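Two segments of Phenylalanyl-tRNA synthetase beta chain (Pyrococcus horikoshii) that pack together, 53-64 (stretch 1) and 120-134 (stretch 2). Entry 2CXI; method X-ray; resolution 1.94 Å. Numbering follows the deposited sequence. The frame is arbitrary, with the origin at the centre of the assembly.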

# COMPACT_ATOMS: atom_id res chain seq x y z
N ASP A 53 4.72 -2.40 -47.80
CA ASP A 53 5.18 -1.19 -47.09
C ASP A 53 6.07 -1.53 -45.86
O ASP A 53 5.58 -1.86 -44.76
N THR A 54 7.37 -1.44 -46.06
CA THR A 54 8.38 -1.77 -45.03
C THR A 54 8.43 -0.78 -43.82
O THR A 54 9.11 -1.03 -42.81
N ASN A 55 7.70 0.32 -43.95
CA ASN A 55 7.65 1.39 -42.94
C ASN A 55 6.33 1.42 -42.17
O ASN A 55 6.12 2.31 -41.35
N ARG A 56 5.44 0.46 -42.46
CA ARG A 56 4.13 0.41 -41.83
C ARG A 56 3.86 -0.95 -41.13
O ARG A 56 3.13 -1.80 -41.68
N PRO A 57 4.43 -1.14 -39.94
CA PRO A 57 4.16 -2.34 -39.12
C PRO A 57 2.65 -2.56 -38.86
O PRO A 57 2.23 -3.68 -38.66
N ASP A 58 1.86 -1.49 -38.89
CA ASP A 58 0.42 -1.59 -38.66
C ASP A 58 -0.22 -2.50 -39.70
O ASP A 58 -1.25 -3.08 -39.44
N LEU A 59 0.45 -2.65 -40.87
CA LEU A 59 -0.11 -3.39 -41.99
C LEU A 59 0.34 -4.82 -42.01
O LEU A 59 0.06 -5.51 -43.00
N TRP A 60 1.02 -5.29 -40.96
CA TRP A 60 1.61 -6.63 -41.00
C TRP A 60 0.88 -7.69 -40.22
O TRP A 60 1.52 -8.62 -39.70
N SER A 61 -0.45 -7.56 -40.11
CA SER A 61 -1.24 -8.62 -39.52
C SER A 61 -2.65 -8.57 -40.06
O SER A 61 -3.04 -7.56 -40.69
N ALA A 62 -3.43 -9.59 -39.73
CA ALA A 62 -4.85 -9.65 -40.16
C ALA A 62 -5.62 -8.42 -39.71
O ALA A 62 -6.48 -7.88 -40.44
N GLU A 63 -5.33 -7.99 -38.47
CA GLU A 63 -6.09 -6.87 -37.90
C GLU A 63 -5.87 -5.61 -38.73
O GLU A 63 -6.81 -4.85 -39.01
N GLY A 64 -4.60 -5.35 -39.07
CA GLY A 64 -4.23 -4.14 -39.80
C GLY A 64 -4.72 -4.17 -41.25
O GLY A 64 -5.14 -3.15 -41.81
N SER A 120 -2.51 -16.73 -32.86
CA SER A 120 -1.43 -16.89 -33.78
C SER A 120 -1.09 -15.54 -34.49
O SER A 120 0.09 -15.25 -34.70
N GLN A 121 -2.08 -14.73 -34.83
CA GLN A 121 -1.82 -13.40 -35.39
C GLN A 121 -1.00 -12.48 -34.42
O GLN A 121 -0.06 -11.77 -34.82
N MSE A 122 -1.41 -12.48 -33.16
CA MSE A 122 -0.74 -11.67 -32.14
C MSE A 122 0.73 -12.10 -32.03
O MSE A 122 1.62 -11.26 -32.04
N ILE A 123 0.99 -13.41 -31.97
CA ILE A 123 2.36 -13.96 -31.96
C ILE A 123 3.18 -13.66 -33.24
O ILE A 123 4.36 -13.29 -33.15
N GLN A 124 2.58 -13.85 -34.41
CA GLN A 124 3.28 -13.55 -35.66
C GLN A 124 3.61 -12.04 -35.74
O GLN A 124 4.70 -11.66 -36.17
N LEU A 125 2.67 -11.20 -35.31
CA LEU A 125 2.87 -9.74 -35.32
C LEU A 125 4.03 -9.33 -34.39
O LEU A 125 4.92 -8.53 -34.74
N GLN A 126 4.05 -9.95 -33.23
CA GLN A 126 5.15 -9.77 -32.29
C GLN A 126 6.49 -10.11 -32.96
O GLN A 126 7.45 -9.33 -32.90
N GLU A 127 6.56 -11.24 -33.67
CA GLU A 127 7.77 -11.62 -34.36
C GLU A 127 8.08 -10.72 -35.55
O GLU A 127 9.22 -10.35 -35.75
N LYS A 128 7.08 -10.42 -36.37
CA LYS A 128 7.34 -9.59 -37.58
C LYS A 128 7.78 -8.18 -37.21
O LYS A 128 8.71 -7.64 -37.80
N ILE A 129 7.16 -7.59 -36.19
CA ILE A 129 7.65 -6.27 -35.74
C ILE A 129 9.11 -6.35 -35.26
O ILE A 129 9.96 -5.52 -35.63
N ALA A 130 9.40 -7.33 -34.41
CA ALA A 130 10.75 -7.49 -33.85
C ALA A 130 11.81 -7.78 -34.90
O ALA A 130 12.92 -7.31 -34.78
N LEU A 131 11.46 -8.55 -35.92
CA LEU A 131 12.46 -8.90 -36.94
C LEU A 131 12.90 -7.71 -37.78
O LEU A 131 14.10 -7.45 -37.90
N THR A 132 11.90 -7.04 -38.37
CA THR A 132 12.07 -6.00 -39.39
C THR A 132 12.22 -4.60 -38.79
O THR A 132 13.25 -3.95 -38.89
N PHE A 133 11.13 -4.14 -38.19
CA PHE A 133 11.12 -2.82 -37.54
C PHE A 133 12.11 -2.80 -36.38
O PHE A 133 12.82 -1.81 -36.17
N GLY A 134 12.21 -3.91 -35.64
CA GLY A 134 13.04 -3.92 -34.44
C GLY A 134 14.47 -4.45 -34.61
O GLY A 134 15.16 -4.70 -33.62

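Packing of a loop-rich segment (53-64) against a helix (120-133) in the beta chain of Phenylalanyl-tRNA synthetase; together the two bury 559 Å² of surface. The two stretches run in opposite senses, so that Thr54 lies near Thr132, Pro57 near Ile129 and Ser61 near Leu125.

Trp60 (chi1 m) points toward the helix and gives up more area to the contact than any other residue, 104 Å². Its indole lies along one side of the last helical turns. Trp60 CH2 is 3.6 Å from Thr132 CG2 and Trp60 CZ3 is 3.6 Å from Lys128 O, while the ring edge meets Ile129 CA (4.1 Å from Trp60 CZ3) and Phe133 N (4.2 Å from Trp60 CZ3). Lys128 (m, m, t, t) starts toward the loop, its CB 4.2 Å from Trp60 CE3, but its end leads away and its amine is bonded elsewhere in the structure. Leu125 (t, p) fills the space nearer the start of the helix that begins at Ala62: Leu125 CD1 lies 3.7 Å from Trp60 O and 4.2 Å from Trp60 CB, and Leu125 CD2 lies 3.9 Å from Ser61 OG. Pro57, its ring in the C-gamma exo pucker, also points in. Pro57 CB sits 4.1 Å from Ile129 CG1 (Ile129 is m, t and directed sideways), and Pro57 CG is 3.7 Å from Phe133 CD1.

Phe133 (chi1 t) turns a ring face to the proline in a CH-pi contact, with Pro57 CG 4.1 Å from the centroid of the Phe133 ring and 27° off its normal.

One hydrogen bond joins the stretches, Ala62 N to Gln121 OE1 at 2.9 Å and nearly straight (165°). Gln121 (m, m) thereby satisfies a first-turn amide of the helix that Ser61 precedes as N-cap residue. The same oxygen, Gln121 OE1, packs 3.6 Å from Ala62 CB. Ser61 (p) donates from OG to Glu63 OE1 at 2.6 Å; Glu63 (m, p) has a CA-to-CB bond directed sideways, but its end comes nearer the helix, placing Glu63 OE2 3.6 Å from Gln121 CB.

Behind the contact, Trp60 NE1 donates to Asp53 O (3.2 Å), tying the indole to the first residue of the Asp53-Arg56 type I turn. Arg56 and Asp58 point away from the helix and pair with each other, Arg56 NE to Asp58 OD2 and Arg56 NH2 to Asp58 OD1, both at 2.9 Å, bracing the loop on its far side.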

# COMPACT_ATOMS: atom_id res chain seq x y z
CB ASP A 53 3.97 -0.29 -46.79
CG ASP A 53 4.36 1.10 -46.33
OD1 ASP A 53 5.51 1.30 -45.86
OD2 ASP A 53 3.55 2.04 -46.37
CB THR A 54 9.74 -1.85 -45.70
OG1 THR A 54 10.76 -1.99 -44.70
CG2 THR A 54 10.09 -0.50 -46.40
CB ASN A 55 7.89 2.74 -43.63
CG ASN A 55 9.27 2.84 -44.20
OD1 ASN A 55 9.45 3.09 -45.40
ND2 ASN A 55 10.27 2.59 -43.36
CB ARG A 56 3.03 0.80 -42.85
CG ARG A 56 2.78 2.34 -42.91
CD ARG A 56 1.59 2.78 -43.69
NE ARG A 56 0.37 2.43 -42.99
CZ ARG A 56 -0.84 2.87 -43.32
NH1 ARG A 56 -0.99 3.70 -44.36
NH2 ARG A 56 -1.90 2.49 -42.60
CB PRO A 57 4.92 -2.08 -37.79
CG PRO A 57 5.88 -0.96 -38.08
CD PRO A 57 5.42 -0.23 -39.30
CB ASP A 58 -0.27 -0.21 -38.60
CG ASP A 58 -0.38 0.48 -39.94
OD1 ASP A 58 -1.46 0.46 -40.57
OD2 ASP A 58 0.55 1.11 -40.46
CB LEU A 59 0.27 -2.71 -43.33
CG LEU A 59 -0.68 -1.69 -43.97
CD1 LEU A 59 -1.75 -1.19 -43.03
CD2 LEU A 59 -0.01 -0.51 -44.70
CB TRP A 60 3.08 -6.62 -40.54
CG TRP A 60 3.95 -5.72 -41.28
CD1 TRP A 60 3.71 -5.12 -42.50
CD2 TRP A 60 5.23 -5.27 -40.85
NE1 TRP A 60 4.77 -4.32 -42.84
CE2 TRP A 60 5.72 -4.39 -41.84
CE3 TRP A 60 6.02 -5.51 -39.71
CZ2 TRP A 60 6.96 -3.76 -41.74
CZ3 TRP A 60 7.25 -4.87 -39.61
CH2 TRP A 60 7.70 -4.01 -40.63
CB SER A 61 -1.29 -8.46 -37.97
OG SER A 61 -2.09 -7.33 -37.64
CB ALA A 62 -5.54 -10.90 -39.61
CB GLU A 63 -5.74 -6.62 -36.41
CG GLU A 63 -5.96 -7.82 -35.49
CD GLU A 63 -4.79 -8.79 -35.45
OE1 GLU A 63 -3.80 -8.64 -36.19
OE2 GLU A 63 -4.83 -9.73 -34.65
CB SER A 120 -1.68 -18.09 -34.73
OG SER A 120 -1.90 -17.67 -36.04
CB GLN A 121 -3.14 -12.72 -35.76
CG GLN A 121 -3.77 -13.23 -37.05
CD GLN A 121 -2.78 -13.14 -38.21
OE1 GLN A 121 -2.33 -12.05 -38.56
NE2 GLN A 121 -2.37 -14.29 -38.73
CB MSE A 122 -1.49 -11.81 -30.81
CG MSE A 122 -1.03 -10.92 -29.65
SE MSE A 122 -2.02 -11.44 -27.95
CE MSE A 122 -3.47 -12.31 -28.88
CB ILE A 123 2.35 -15.50 -31.66
CG1 ILE A 123 1.79 -15.77 -30.25
CG2 ILE A 123 3.74 -16.12 -31.87
CD1 ILE A 123 1.76 -17.28 -29.81
CB GLN A 124 2.39 -13.93 -36.82
CG GLN A 124 3.00 -13.68 -38.16
CD GLN A 124 2.14 -14.22 -39.29
OE1 GLN A 124 2.61 -15.02 -40.10
NE2 GLN A 124 0.91 -13.73 -39.38
CB LEU A 125 1.57 -8.99 -35.01
CG LEU A 125 1.67 -7.44 -35.05
CD1 LEU A 125 2.11 -6.95 -36.42
CD2 LEU A 125 0.32 -6.85 -34.65
CB GLN A 126 4.79 -10.61 -31.05
CG GLN A 126 5.83 -10.97 -30.12
CD GLN A 126 5.23 -11.74 -28.93
OE1 GLN A 126 5.77 -11.68 -27.85
NE2 GLN A 126 4.11 -12.44 -29.14
CB GLU A 127 7.71 -13.08 -34.83
CG GLU A 127 7.52 -14.10 -33.69
CD GLU A 127 7.14 -15.52 -34.15
OE1 GLU A 127 6.93 -15.78 -35.38
OE2 GLU A 127 7.03 -16.39 -33.27
CB LYS A 128 6.09 -9.50 -38.47
CG LYS A 128 5.60 -10.85 -38.97
CD LYS A 128 6.56 -11.51 -39.98
CE LYS A 128 6.19 -12.97 -40.15
NZ LYS A 128 6.99 -13.63 -41.27
CB ILE A 129 6.73 -5.63 -34.64
CG1 ILE A 129 5.34 -5.31 -35.24
CG2 ILE A 129 7.42 -4.35 -34.07
CD1 ILE A 129 4.36 -4.80 -34.25
CB ALA A 130 10.76 -8.59 -32.79
CB LEU A 131 11.94 -10.00 -37.87
CG LEU A 131 12.69 -10.37 -39.17
CD1 LEU A 131 14.07 -10.94 -38.94
CD2 LEU A 131 11.80 -11.38 -39.91
CB THR A 132 10.80 -5.97 -40.28
OG1 THR A 132 10.55 -7.28 -40.81
CG2 THR A 132 11.03 -5.14 -41.50
CB PHE A 133 9.68 -2.54 -37.06
CG PHE A 133 9.47 -1.15 -36.52
CD1 PHE A 133 9.39 -0.07 -37.37
CD2 PHE A 133 9.30 -0.94 -35.14
CE1 PHE A 133 9.14 1.23 -36.87
CE2 PHE A 133 9.07 0.34 -34.62
CZ PHE A 133 8.97 1.42 -35.48